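Local coordinates for protein tryptophan synthase alpha chain (Campylobacter jejuni, PDB 3THA) that probably cleaves indoleglycerol phosphate by a retro-aldol reaction to indole and glyceraldehyde 3-phosphate, in the last step of tryptophan biosynthesis, at residues A119-E124 and K165-L170; L125-S130 and K158-H163; E13-A18 and P201-F206. All blocks are in the same frame, centred on the assembly; numbering follows the deposited sequence.

Contact 1: A119-E124 and K165-L170; sequences ALIVPE and KGFIYL
I121 and Y169 lie on the parallel strands 117-121 and 168-171, with I121 CA and Y169 CA 9.1 Å apart, a separation that leaves room for strand 143-148 between them in the sheet. No hydrogen bond joins the two segments, and the contact is made by side chains that project into the interior of the closed eight-stranded barrel. The isoleucine does the reaching. Its CG1 branch sits beside the backbone N (chi1 -52°) and then runs on fully extended (chi2 174°), carrying the terminal methyl across to the aromatic side. There I121 CD1 meets Y169 CE2 at 3.8 Å and is almost as close to the adjoining CD2. The methyl arrives at the edge of the tyrosine ring, in its plane, and the two side chains cross at about a right angle. F167 adds a second, looser aromatic contact: its CZ comes within 4.2 Å of I121 CD1, with the methyl approaching the ring obliquely. One methyl thus bridges two rings that are two residues apart in the chain. F167 is itself packed by the rings of F203 and F7, and A56 of the second subunit lies against Y169. All three touching residues are buried, and the attraction between them is purely apolar. The side chain of I121 also comes within about 3 Å of that of E46, a predicted proton acceptor. The contact therefore supplies part of the hydrophobic lining beside the probable active site of this TIM barrel, held by dispersion between one methyl and two rings and by no directional bond.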
ATOM      1  N   ALA B 119      15.220 -11.603   7.496  1.00 57.41           N
ATOM      2  CA  ALA B 119      15.173 -10.481   6.535  1.00 55.52           C
ATOM      3  C   ALA B 119      13.943  -9.598   6.677  1.00 54.89           C
ATOM      4  O   ALA B 119      12.884 -10.064   7.107  1.00 55.50           O
ATOM      5  CB  ALA B 119      15.238 -11.001   5.131  1.00 55.15           C
ATOM      6  N   LEU B 120      14.057  -8.342   6.245  1.00 53.81           N
ATOM      7  CA  LEU B 120      12.940  -7.422   6.248  1.00 52.45           C
ATOM      8  C   LEU B 120      12.743  -6.924   4.856  1.00 52.28           C
ATOM      9  O   LEU B 120      13.710  -6.622   4.176  1.00 53.55           O
ATOM     10  CB  LEU B 120      13.254  -6.200   7.097  1.00 53.18           C
ATOM     11  CG  LEU B 120      13.900  -6.372   8.475  1.00 55.62           C
ATOM     12  CD1 LEU B 120      14.294  -5.003   9.016  1.00 58.88           C
ATOM     13  CD2 LEU B 120      12.931  -7.033   9.444  1.00 57.93           C
ATOM     14  N   ILE B 121      11.490  -6.820   4.434  1.00 50.57           N
ATOM     15  CA  ILE B 121      11.123  -6.104   3.251  1.00 49.75           C
ATOM     16  C   ILE B 121      10.274  -4.911   3.728  1.00 49.59           C
ATOM     17  O   ILE B 121       9.255  -5.104   4.398  1.00 50.03           O
ATOM     18  CB  ILE B 121      10.225  -6.969   2.376  1.00 50.75           C
ATOM     19  CG1 ILE B 121      10.862  -8.338   2.127  1.00 51.77           C
ATOM     20  CG2 ILE B 121       9.847  -6.251   1.060  1.00 50.57           C
ATOM     21  CD1 ILE B 121       9.956  -9.299   1.393  1.00 54.94           C
ATOM     22  N   VAL B 122      10.660  -3.684   3.379  1.00 48.67           N
ATOM     23  CA  VAL B 122       9.906  -2.510   3.821  1.00 47.53           C
ATOM     24  C   VAL B 122       9.385  -1.786   2.587  1.00 48.44           C
ATOM     25  O   VAL B 122      10.157  -1.094   1.885  1.00 48.78           O
ATOM     26  CB  VAL B 122      10.748  -1.547   4.702  1.00 48.20           C
ATOM     27  CG1 VAL B 122       9.842  -0.509   5.327  1.00 47.64           C
ATOM     28  CG2 VAL B 122      11.538  -2.336   5.843  1.00 46.30           C
ATOM     29  N   PRO B 123       8.094  -2.000   2.277  1.00 48.13           N
ATOM     30  CA  PRO B 123       7.497  -1.380   1.135  1.00 49.13           C
ATOM     31  C   PRO B 123       7.557   0.109   1.324  1.00 49.90           C
ATOM     32  O   PRO B 123       7.300   0.614   2.446  1.00 49.25           O
ATOM     33  CB  PRO B 123       5.994  -1.820   1.229  1.00 49.28           C
ATOM     34  CG  PRO B 123       6.060  -3.083   1.980  1.00 49.39           C
ATOM     35  CD  PRO B 123       7.137  -2.880   2.989  1.00 47.26           C
ATOM     36  N   GLU B 124       7.806   0.783   0.203  1.00 50.52           N
ATOM     37  CA  GLU B 124       7.806   2.222   0.080  1.00 52.12           C
ATOM     38  C   GLU B 124       8.915   2.909   0.897  1.00 51.87           C
ATOM     39  O   GLU B 124       8.964   4.158   0.961  1.00 52.86           O
ATOM     40  CB  GLU B 124       6.429   2.816   0.350  1.00 53.14           C
ATOM     41  CG  GLU B 124       5.256   2.038  -0.304  1.00 60.13           C
ATOM     42  CD  GLU B 124       5.224   2.091  -1.841  1.00 66.94           C
ATOM     43  OE1 GLU B 124       6.082   2.790  -2.467  1.00 67.81           O
ATOM     44  OE2 GLU B 124       4.330   1.402  -2.401  1.00 71.34           O
ATOM     45  N   LYS B 165      21.985  -7.881   0.145  1.00 58.69           N
ATOM     46  CA  LYS B 165      22.031  -9.084   0.945  1.00 58.78           C
ATOM     47  C   LYS B 165      20.671  -9.811   0.864  1.00 56.92           C
ATOM     48  O   LYS B 165      19.625  -9.192   0.624  1.00 56.06           O
ATOM     49  CB  LYS B 165      22.392  -8.742   2.394  1.00 59.63           C
ATOM     50  CG  LYS B 165      23.702  -7.878   2.599  1.00 63.37           C
ATOM     51  CD  LYS B 165      25.030  -8.670   2.514  1.00 68.99           C
ATOM     52  CE  LYS B 165      26.241  -7.843   3.035  1.00 70.37           C
ATOM     53  NZ  LYS B 165      25.863  -7.033   4.281  1.00 71.57           N
ATOM     54  N   GLY B 166      20.688 -11.126   1.016  1.00 56.40           N
ATOM     55  CA  GLY B 166      19.447 -11.904   1.008  1.00 55.88           C
ATOM     56  C   GLY B 166      19.039 -12.444  -0.338  1.00 56.05           C
ATOM     57  O   GLY B 166      19.587 -13.467  -0.792  1.00 58.91           O
ATOM     58  N   PHE B 167      18.102 -11.748  -0.988  1.00 53.85           N
ATOM     59  CA  PHE B 167      17.658 -12.079  -2.337  1.00 53.11           C
ATOM     60  C   PHE B 167      17.247 -10.790  -3.017  1.00 52.23           C
ATOM     61  O   PHE B 167      16.969  -9.830  -2.343  1.00 51.45           O
ATOM     62  CB  PHE B 167      16.504 -13.123  -2.322  1.00 53.43           C
ATOM     63  CG  PHE B 167      15.196 -12.636  -1.696  1.00 51.98           C
ATOM     64  CD1 PHE B 167      14.921 -12.865  -0.355  1.00 51.91           C
ATOM     65  CD2 PHE B 167      14.226 -11.979  -2.468  1.00 54.31           C
ATOM     66  CE1 PHE B 167      13.717 -12.459   0.231  1.00 49.53           C
ATOM     67  CE2 PHE B 167      12.980 -11.560  -1.905  1.00 52.18           C
ATOM     68  CZ  PHE B 167      12.729 -11.803  -0.556  1.00 52.97           C
ATOM     69  N   ILE B 168      17.245 -10.751  -4.342  1.00 52.54           N
ATOM     70  CA  ILE B 168      16.713  -9.606  -5.041  1.00 51.86           C
ATOM     71  C   ILE B 168      15.241  -9.840  -5.278  1.00 52.91           C
ATOM     72  O   ILE B 168      14.841 -10.923  -5.718  1.00 52.74           O
ATOM     73  CB  ILE B 168      17.425  -9.331  -6.391  1.00 52.63           C
ATOM     74  CG1 ILE B 168      18.950  -9.419  -6.225  1.00 51.40           C
ATOM     75  CG2 ILE B 168      17.006  -7.957  -6.934  1.00 50.29           C
ATOM     76  CD1 ILE B 168      19.504  -8.456  -5.203  1.00 48.23           C
ATOM     77  N   TYR B 169      14.439  -8.815  -4.972  1.00 53.19           N
ATOM     78  CA  TYR B 169      13.015  -8.873  -5.155  1.00 53.94           C
ATOM     79  C   TYR B 169      12.766  -8.183  -6.463  1.00 55.99           C
ATOM     80  O   TYR B 169      12.707  -6.945  -6.514  1.00 56.07           O
ATOM     81  CB  TYR B 169      12.323  -8.126  -4.029  1.00 53.97           C
ATOM     82  CG  TYR B 169      10.845  -8.470  -3.781  1.00 54.66           C
ATOM     83  CD1 TYR B 169       9.924  -8.531  -4.834  1.00 56.45           C
ATOM     84  CD2 TYR B 169      10.377  -8.711  -2.487  1.00 53.52           C
ATOM     85  CE1 TYR B 169       8.589  -8.850  -4.611  1.00 57.00           C
ATOM     86  CE2 TYR B 169       9.023  -9.059  -2.258  1.00 56.18           C
ATOM     87  CZ  TYR B 169       8.143  -9.096  -3.325  1.00 57.19           C
ATOM     88  OH  TYR B 169       6.799  -9.390  -3.123  1.00 61.99           O
ATOM     89  N   LEU B 170      12.651  -8.980  -7.526  1.00 57.99           N
ATOM     90  CA  LEU B 170      12.240  -8.514  -8.842  1.00 60.22           C
ATOM     91  C   LEU B 170      10.707  -8.404  -9.005  1.00 62.02           C
ATOM     92  O   LEU B 170      10.022  -9.410  -9.187  1.00 64.03           O
ATOM     93  CB  LEU B 170      12.803  -9.412  -9.944  1.00 60.45           C
ATOM     94  CG  LEU B 170      12.488  -8.868 -11.346  1.00 62.50           C
ATOM     95  CD1 LEU B 170      12.809  -7.337 -11.509  1.00 60.84           C
ATOM     96  CD2 LEU B 170      13.174  -9.649 -12.418  1.00 62.95           C
TER

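Contact 2: L125-S130 and K158-H163; sequences LSFEES and KKLVKH
F127 overlaps L160, the two side chains sliding past each other in opposite directions, so that one leucine methyl lies against the root of the phenylalanine rather than its far end. L160 CD2 is 3.7 Å from F127 CB and nearly as near to CG and CD2 of the ring, which it approaches obliquely. The other end of the ring is met by a lysine. With its CG anti to the backbone N (chi1 165°), the long chain of K159 stretches away from helix 154-161 and bends at its last torsion (chi4 60°), which brings NZ to 3.7 Å from F127 CE1. This approach is again oblique, and the lysine and phenylalanine chains lie askew to one another.

No hydrogen bond crosses between the segments; the polar bonds lie within 125-130, around the short 3-10 segment 127-129 that carries F127, and are consistent with a fixed backbone there. The carbonyl oxygen of S126 accepts twice, from E129 N and from S130 OG at 2.7 Å, the two donors arriving from opposite faces of its plane. The hydroxyl of S126 gives a longer bond, 3.2 Å from S126 OG to E129 OE2, on the anti side of the carboxylate. E128, whose OE2 forms a salt bridge with R156, leaves that atom 5.7 Å from K159 NZ, too far for contact although the charges are opposite.

Further contacts of F127 with I134 and of L160 with T146 tie this surface patch to helix 131-140 and strand 143-148. The loop entering one outer helix of the barrel is thereby joined to the next helix. The contact amounts to a small apolar overlap at the protein surface, bordered by charged groups; any attraction between E128 and K159 would probably be weak at this distance, since E128 already has R156 as a partner.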
ATOM      1  N   LEU B 125       9.834   2.116   1.461  1.00 50.21           N
ATOM      2  CA  LEU B 125      11.063   2.706   1.978  1.00 50.77           C
ATOM      3  C   LEU B 125      12.059   2.703   0.837  1.00 51.51           C
ATOM      4  O   LEU B 125      12.605   1.655   0.504  1.00 52.01           O
ATOM      5  CB  LEU B 125      11.608   1.954   3.179  1.00 48.36           C
ATOM      6  CG  LEU B 125      12.769   2.598   3.943  1.00 48.98           C
ATOM      7  CD1 LEU B 125      12.298   3.838   4.684  1.00 50.51           C
ATOM      8  CD2 LEU B 125      13.318   1.595   4.927  1.00 44.70           C
ATOM      9  N   SER B 126      12.283   3.849   0.208  1.00 52.78           N
ATOM     10  CA  SER B 126      13.281   3.900  -0.865  1.00 55.10           C
ATOM     11  C   SER B 126      14.704   3.707  -0.316  1.00 55.96           C
ATOM     12  O   SER B 126      14.966   3.845   0.896  1.00 54.57           O
ATOM     13  CB  SER B 126      13.242   5.238  -1.618  1.00 56.44           C
ATOM     14  OG  SER B 126      13.802   6.239  -0.792  1.00 56.40           O
ATOM     15  N   PHE B 127      15.632   3.408  -1.223  1.00 57.61           N
ATOM     16  CA  PHE B 127      17.002   3.149  -0.804  1.00 58.69           C
ATOM     17  C   PHE B 127      17.612   4.343  -0.046  1.00 60.38           C
ATOM     18  O   PHE B 127      18.301   4.195   0.979  1.00 60.86           O
ATOM     19  CB  PHE B 127      17.852   2.815  -2.016  1.00 59.00           C
ATOM     20  CG  PHE B 127      19.304   2.643  -1.682  1.00 60.86           C
ATOM     21  CD1 PHE B 127      20.194   3.723  -1.821  1.00 60.48           C
ATOM     22  CD2 PHE B 127      19.772   1.424  -1.158  1.00 58.74           C
ATOM     23  CE1 PHE B 127      21.536   3.574  -1.479  1.00 64.19           C
ATOM     24  CE2 PHE B 127      21.118   1.258  -0.805  1.00 62.70           C
ATOM     25  CZ  PHE B 127      22.007   2.335  -0.965  1.00 63.48           C
ATOM     26  N   GLU B 128      17.363   5.521  -0.585  1.00 62.15           N
ATOM     27  CA  GLU B 128      17.869   6.764  -0.038  1.00 64.34           C
ATOM     28  C   GLU B 128      17.398   7.040   1.403  1.00 63.99           C
ATOM     29  O   GLU B 128      18.093   7.771   2.130  1.00 64.91           O
ATOM     30  CB  GLU B 128      17.452   7.913  -0.958  1.00 65.71           C
ATOM     31  CG  GLU B 128      18.261   7.968  -2.282  1.00 69.72           C
ATOM     32  CD  GLU B 128      17.696   7.069  -3.434  1.00 74.03           C
ATOM     33  OE1 GLU B 128      16.659   6.350  -3.259  1.00 70.68           O
ATOM     34  OE2 GLU B 128      18.327   7.099  -4.535  1.00 76.82           O
ATOM     35  N   GLU B 129      16.241   6.472   1.797  1.00 61.69           N
ATOM     36  CA  GLU B 129      15.664   6.684   3.130  1.00 60.70           C
ATOM     37  C   GLU B 129      16.144   5.630   4.087  1.00 58.72           C
ATOM     38  O   GLU B 129      15.961   5.745   5.290  1.00 57.84           O
ATOM     39  CB  GLU B 129      14.135   6.620   3.098  1.00 60.78           C
ATOM     40  CG  GLU B 129      13.434   7.853   2.620  1.00 64.53           C
ATOM     41  CD  GLU B 129      11.946   7.601   2.431  1.00 69.38           C
ATOM     42  OE1 GLU B 129      11.168   7.673   3.425  1.00 74.82           O
ATOM     43  OE2 GLU B 129      11.554   7.309   1.279  1.00 68.92           O
ATOM     44  N   SER B 130      16.764   4.598   3.542  1.00 57.70           N
ATOM     45  CA  SER B 130      17.091   3.403   4.302  1.00 58.16           C
ATOM     46  C   SER B 130      18.260   3.467   5.268  1.00 58.88           C
ATOM     47  O   SER B 130      18.445   2.534   6.042  1.00 59.56           O
ATOM     48  CB  SER B 130      17.317   2.254   3.328  1.00 58.14           C
ATOM     49  OG  SER B 130      16.132   2.020   2.571  1.00 60.70           O
ATOM     50  N   LYS B 158      22.667  -1.959 -10.997  1.00 64.57           N
ATOM     51  CA  LYS B 158      24.056  -2.230 -10.607  1.00 65.38           C
ATOM     52  C   LYS B 158      24.322  -1.632  -9.209  1.00 63.96           C
ATOM     53  O   LYS B 158      24.798  -2.317  -8.302  1.00 64.12           O
ATOM     54  CB  LYS B 158      25.018  -1.706 -11.682  1.00 65.95           C
ATOM     55  CG  LYS B 158      26.501  -1.701 -11.322  1.00 70.42           C
ATOM     56  CD  LYS B 158      27.392  -1.731 -12.591  1.00 74.27           C
ATOM     57  CE  LYS B 158      28.878  -1.420 -12.304  1.00 79.99           C
ATOM     58  NZ  LYS B 158      29.653  -2.535 -11.636  1.00 80.56           N
ATOM     59  N   LYS B 159      23.970  -0.371  -9.029  1.00 62.75           N
ATOM     60  CA  LYS B 159      24.113   0.276  -7.743  1.00 62.18           C
ATOM     61  C   LYS B 159      23.262  -0.338  -6.588  1.00 60.48           C
ATOM     62  O   LYS B 159      23.742  -0.449  -5.453  1.00 60.57           O
ATOM     63  CB  LYS B 159      23.863   1.774  -7.914  1.00 62.37           C
ATOM     64  CG  LYS B 159      23.618   2.513  -6.647  1.00 63.55           C
ATOM     65  CD  LYS B 159      23.109   3.941  -6.898  1.00 67.49           C
ATOM     66  CE  LYS B 159      22.471   4.519  -5.608  1.00 66.98           C
ATOM     67  NZ  LYS B 159      23.457   4.580  -4.463  1.00 68.57           N
ATOM     68  N   LEU B 160      22.025  -0.757  -6.853  1.00 59.06           N
ATOM     69  CA  LEU B 160      21.210  -1.338  -5.776  1.00 57.20           C
ATOM     70  C   LEU B 160      21.671  -2.736  -5.378  1.00 56.72           C
ATOM     71  O   LEU B 160      21.584  -3.109  -4.192  1.00 55.12           O
ATOM     72  CB  LEU B 160      19.737  -1.350  -6.153  1.00 56.84           C
ATOM     73  CG  LEU B 160      19.064   0.026  -6.077  1.00 59.17           C
ATOM     74  CD1 LEU B 160      17.847   0.070  -7.004  1.00 61.16           C
ATOM     75  CD2 LEU B 160      18.652   0.390  -4.642  1.00 59.46           C
ATOM     76  N   VAL B 161      22.168  -3.510  -6.339  1.00 56.46           N
ATOM     77  CA  VAL B 161      22.406  -4.920  -6.052  1.00 57.52           C
ATOM     78  C   VAL B 161      23.845  -5.296  -5.759  1.00 59.76           C
ATOM     79  O   VAL B 161      24.101  -6.272  -5.078  1.00 60.30           O
ATOM     80  CB  VAL B 161      21.810  -5.873  -7.117  1.00 57.46           C
ATOM     81  CG1 VAL B 161      20.338  -5.575  -7.314  1.00 55.58           C
ATOM     82  CG2 VAL B 161      22.562  -5.784  -8.419  1.00 58.41           C
ATOM     83  N   LYS B 162      24.795  -4.523  -6.252  1.00 62.12           N
ATOM     84  CA  LYS B 162      26.205  -4.907  -6.111  1.00 64.40           C
ATOM     85  C   LYS B 162      26.537  -5.249  -4.659  1.00 64.52           C
ATOM     86  O   LYS B 162      27.321  -6.169  -4.405  1.00 65.78           O
ATOM     87  CB  LYS B 162      27.123  -3.796  -6.624  1.00 64.66           C
ATOM     88  CG  LYS B 162      28.573  -4.179  -6.785  1.00 66.33           C
ATOM     89  CD  LYS B 162      29.468  -2.932  -6.936  1.00 65.13           C
ATOM     90  CE  LYS B 162      30.960  -3.299  -6.871  1.00 64.42           C
ATOM     91  NZ  LYS B 162      31.541  -3.343  -8.225  1.00 65.53           N
ATOM     92  N   HIS B 163      25.914  -4.524  -3.729  1.00 64.17           N
ATOM     93  CA  HIS B 163      26.196  -4.653  -2.297  1.00 65.29           C
ATOM     94  C   HIS B 163      25.011  -5.139  -1.458  1.00 64.07           C
ATOM     95  O   HIS B 163      25.005  -4.927  -0.242  1.00 64.51           O
ATOM     96  CB  HIS B 163      26.682  -3.309  -1.738  1.00 65.99           C
ATOM     97  CG  HIS B 163      28.010  -2.868  -2.288  1.00 70.11           C
ATOM     98  ND1 HIS B 163      29.082  -3.728  -2.445  1.00 74.58           N
ATOM     99  CD2 HIS B 163      28.445  -1.651  -2.702  1.00 73.00           C
ATOM    100  CE1 HIS B 163      30.110  -3.065  -2.949  1.00 76.25           C
ATOM    101  NE2 HIS B 163      29.753  -1.800  -3.111  1.00 76.04           N
TER

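Contact 3: E13-A18 and P201-F206; sequences ENANVA and PIFVGF
F203 turns its CG beside the backbone N and anti to the carbonyl carbon (chi1 -56°), and this rotation swings the ring out from strand 202-205 toward A15 and V17. On the other strand V17 places CG1 anti to its own N (chi1 -175°), leaving CG2 on the flank that the phenylalanine meets. The ring is then touched at two para-related positions. A15 CB approaches F203 CE1 to 3.9 Å, with CZ scarcely farther off, while V17 CG2 stands 4.0 Å from F203 CD2. Both methyls approach obliquely, and the valine and phenylalanine side chains cross at about a right angle. The ring is thus spread along two alternate residues of a single strand, lying across the pair instead of packing on one of them.

The backbones stay well apart, with A15 CA and F203 CA separated by 7.6 Å and no hydrogen bond between the segments. Contacts at these distances are ordinary van der Waals packing, and all three residues are buried. The side chain of V17 is also about 4 Å from that of E46, the predicted proton acceptor, so the cluster reaches the neighbourhood of the probable catalytic centre.

Strand 223-226 fills the gap between these two strands as the barrel closes: A15 and V17 both share backbone bonds with V224, and I225 touches V17 and F203. On the far flank of strand 15-21, I44 of strand 44-48 meets all three residues of the contact. Side chains pointing the other way face the outer layer: I202 and V204 pack on helix 180-195, and N16 hydrogen-bonds through its amide to R218 and P41.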
ATOM      1  N   GLU B  13      15.486 -26.379  -6.101  1.00 82.03           N
ATOM      2  CA  GLU B  13      15.628 -25.812  -7.450  1.00 82.30           C
ATOM      3  C   GLU B  13      15.120 -24.384  -7.390  1.00 78.63           C
ATOM      4  O   GLU B  13      15.876 -23.429  -7.551  1.00 78.09           O
ATOM      5  CB  GLU B  13      14.836 -26.623  -8.497  1.00 85.51           C
ATOM      6  CG  GLU B  13      15.671 -27.537  -9.412  1.00 90.61           C
ATOM      7  CD  GLU B  13      16.691 -26.767 -10.291  1.00 93.79           C
ATOM      8  OE1 GLU B  13      16.359 -25.684 -10.856  1.00 92.09           O
ATOM      9  OE2 GLU B  13      17.834 -27.269 -10.427  1.00 96.14           O
ATOM     10  N   ASN B  14      13.835 -24.245  -7.103  1.00 76.30           N
ATOM     11  CA  ASN B  14      13.182 -22.951  -7.110  1.00 73.04           C
ATOM     12  C   ASN B  14      12.518 -22.709  -5.767  1.00 70.05           C
ATOM     13  O   ASN B  14      12.099 -23.650  -5.111  1.00 69.78           O
ATOM     14  CB  ASN B  14      12.146 -22.923  -8.209  1.00 73.84           C
ATOM     15  CG  ASN B  14      11.953 -21.580  -8.747  1.00 74.33           C
ATOM     16  OD1 ASN B  14      11.063 -20.858  -8.307  1.00 77.05           O
ATOM     17  ND2 ASN B  14      12.797 -21.192  -9.703  1.00 77.86           N
ATOM     18  N   ALA B  15      12.431 -21.453  -5.345  1.00 66.58           N
ATOM     19  CA  ALA B  15      11.869 -21.182  -4.031  1.00 64.32           C
ATOM     20  C   ALA B  15      10.397 -20.896  -4.103  1.00 63.40           C
ATOM     21  O   ALA B  15       9.952 -20.097  -4.933  1.00 63.68           O
ATOM     22  CB  ALA B  15      12.595 -20.040  -3.338  1.00 62.14           C
ATOM     23  N   ASN B  16       9.635 -21.546  -3.232  1.00 62.44           N
ATOM     24  CA  ASN B  16       8.271 -21.125  -3.044  1.00 61.76           C
ATOM     25  C   ASN B  16       8.189 -20.123  -1.909  1.00 59.41           C
ATOM     26  O   ASN B  16       8.580 -20.423  -0.783  1.00 58.59           O
ATOM     27  CB  ASN B  16       7.370 -22.317  -2.805  1.00 63.25           C
ATOM     28  CG  ASN B  16       7.495 -23.342  -3.887  1.00 65.88           C
ATOM     29  OD1 ASN B  16       7.611 -23.004  -5.055  1.00 67.65           O
ATOM     30  ND2 ASN B  16       7.472 -24.612  -3.507  1.00 69.96           N
ATOM     31  N   VAL B  17       7.721 -18.918  -2.224  1.00 58.10           N
ATOM     32  CA  VAL B  17       7.695 -17.834  -1.252  1.00 56.04           C
ATOM     33  C   VAL B  17       6.263 -17.399  -1.132  1.00 55.67           C
ATOM     34  O   VAL B  17       5.571 -17.297  -2.125  1.00 57.12           O
ATOM     35  CB  VAL B  17       8.540 -16.601  -1.703  1.00 55.56           C
ATOM     36  CG1 VAL B  17       8.568 -15.536  -0.588  1.00 54.33           C
ATOM     37  CG2 VAL B  17       9.944 -17.037  -2.057  1.00 55.26           C
ATOM     38  N   ALA B  18       5.819 -17.131   0.081  1.00 53.67           N
ATOM     39  CA  ALA B  18       4.465 -16.739   0.272  1.00 52.90           C
ATOM     40  C   ALA B  18       4.369 -15.635   1.288  1.00 51.01           C
ATOM     41  O   ALA B  18       5.208 -15.492   2.192  1.00 50.00           O
ATOM     42  CB  ALA B  18       3.606 -17.964   0.718  1.00 53.98           C
ATOM     43  N   PRO B 201      20.252 -14.886  -4.925  1.00 58.72           N
ATOM     44  CA  PRO B 201      19.039 -15.382  -5.553  1.00 58.69           C
ATOM     45  C   PRO B 201      18.043 -14.281  -5.976  1.00 57.53           C
ATOM     46  O   PRO B 201      17.940 -13.217  -5.346  1.00 55.50           O
ATOM     47  CB  PRO B 201      18.453 -16.321  -4.502  1.00 58.72           C
ATOM     48  CG  PRO B 201      19.175 -16.006  -3.231  1.00 58.17           C
ATOM     49  CD  PRO B 201      20.513 -15.539  -3.635  1.00 58.53           C
ATOM     50  N   ILE B 202      17.355 -14.536  -7.084  1.00 58.23           N
ATOM     51  CA  ILE B 202      16.355 -13.623  -7.625  1.00 57.25           C
ATOM     52  C   ILE B 202      14.994 -14.307  -7.556  1.00 57.82           C
ATOM     53  O   ILE B 202      14.831 -15.438  -8.029  1.00 60.18           O
ATOM     54  CB  ILE B 202      16.740 -13.180  -9.080  1.00 58.34           C
ATOM     55  CG1 ILE B 202      18.194 -12.656  -9.075  1.00 58.04           C
ATOM     56  CG2 ILE B 202      15.775 -12.082  -9.616  1.00 55.11           C
ATOM     57  CD1 ILE B 202      18.881 -12.609 -10.411  1.00 58.76           C
ATOM     58  N   PHE B 203      14.055 -13.649  -6.891  1.00 57.37           N
ATOM     59  CA  PHE B 203      12.684 -14.114  -6.690  1.00 57.97           C
ATOM     60  C   PHE B 203      11.720 -13.099  -7.289  1.00 59.43           C
ATOM     61  O   PHE B 203      11.822 -11.908  -7.002  1.00 57.75           O
ATOM     62  CB  PHE B 203      12.332 -14.259  -5.197  1.00 56.42           C
ATOM     63  CG  PHE B 203      13.252 -15.169  -4.391  1.00 54.06           C
ATOM     64  CD1 PHE B 203      14.001 -16.166  -4.977  1.00 54.15           C
ATOM     65  CD2 PHE B 203      13.312 -15.041  -3.015  1.00 52.48           C
ATOM     66  CE1 PHE B 203      14.841 -16.980  -4.211  1.00 53.21           C
ATOM     67  CE2 PHE B 203      14.152 -15.860  -2.236  1.00 51.62           C
ATOM     68  CZ  PHE B 203      14.920 -16.821  -2.833  1.00 50.03           C
ATOM     69  N   VAL B 204      10.776 -13.573  -8.107  1.00 63.00           N
ATOM     70  CA  VAL B 204       9.798 -12.704  -8.741  1.00 64.95           C
ATOM     71  C   VAL B 204       8.435 -12.752  -8.068  1.00 66.22           C
ATOM     72  O   VAL B 204       7.855 -13.822  -7.918  1.00 67.51           O
ATOM     73  CB  VAL B 204       9.588 -13.054 -10.205  1.00 67.37           C
ATOM     74  CG1 VAL B 204       8.785 -11.949 -10.860  1.00 68.18           C
ATOM     75  CG2 VAL B 204      10.909 -13.224 -10.930  1.00 67.12           C
ATOM     76  N   GLY B 205       7.931 -11.578  -7.695  1.00 66.69           N
ATOM     77  CA  GLY B 205       6.623 -11.420  -7.087  1.00 68.57           C
ATOM     78  C   GLY B 205       5.810 -10.277  -7.680  1.00 71.32           C
ATOM     79  O   GLY B 205       6.351  -9.401  -8.393  1.00 71.70           O
ATOM     80  N   PHE B 206       4.510 -10.274  -7.347  1.00 73.14           N
ATOM     81  CA  PHE B 206       3.463  -9.352  -7.892  1.00 75.12           C
ATOM     82  C   PHE B 206       2.685  -9.930  -9.092  1.00 77.72           C
ATOM     83  O   PHE B 206       3.236 -10.103 -10.177  1.00 78.52           O
ATOM     84  CB  PHE B 206       3.937  -7.893  -8.200  1.00 74.97           C
ATOM     85  CG  PHE B 206       2.787  -6.959  -8.581  1.00 76.43           C
ATOM     86  CD1 PHE B 206       2.192  -6.148  -7.625  1.00 76.09           C
ATOM     87  CD2 PHE B 206       2.266  -6.953  -9.885  1.00 78.75           C
ATOM     88  CE1 PHE B 206       1.106  -5.341  -7.957  1.00 79.07           C
ATOM     89  CE2 PHE B 206       1.182  -6.139 -10.235  1.00 81.93           C
ATOM     90  CZ  PHE B 206       0.593  -5.332  -9.269  1.00 81.46           C
TER

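Contacts 1 and 3 belong to the interior of one eight-stranded parallel barrel, their centres about 12 Å apart. Strands 168-171 and 202-205 are neighbours in the sheet, so probable backbone hydrogen bonds of I168 with P201 and F203 connect them. Contact 2 lies on the outside, its centre about 10 Å from that of contact 1 and about 20 Å from that of contact 3, which it does not touch; V161 of helix 154-161 packs on I168. Along the chain the pairs enclose one another, 13-18 with 201-206 outermost and 125-130 with 158-163 innermost. Together they illustrate a TIM barrel's layers: apolar interior packing near the predicted catalytic E46, and helix-to-loop packing at the surface.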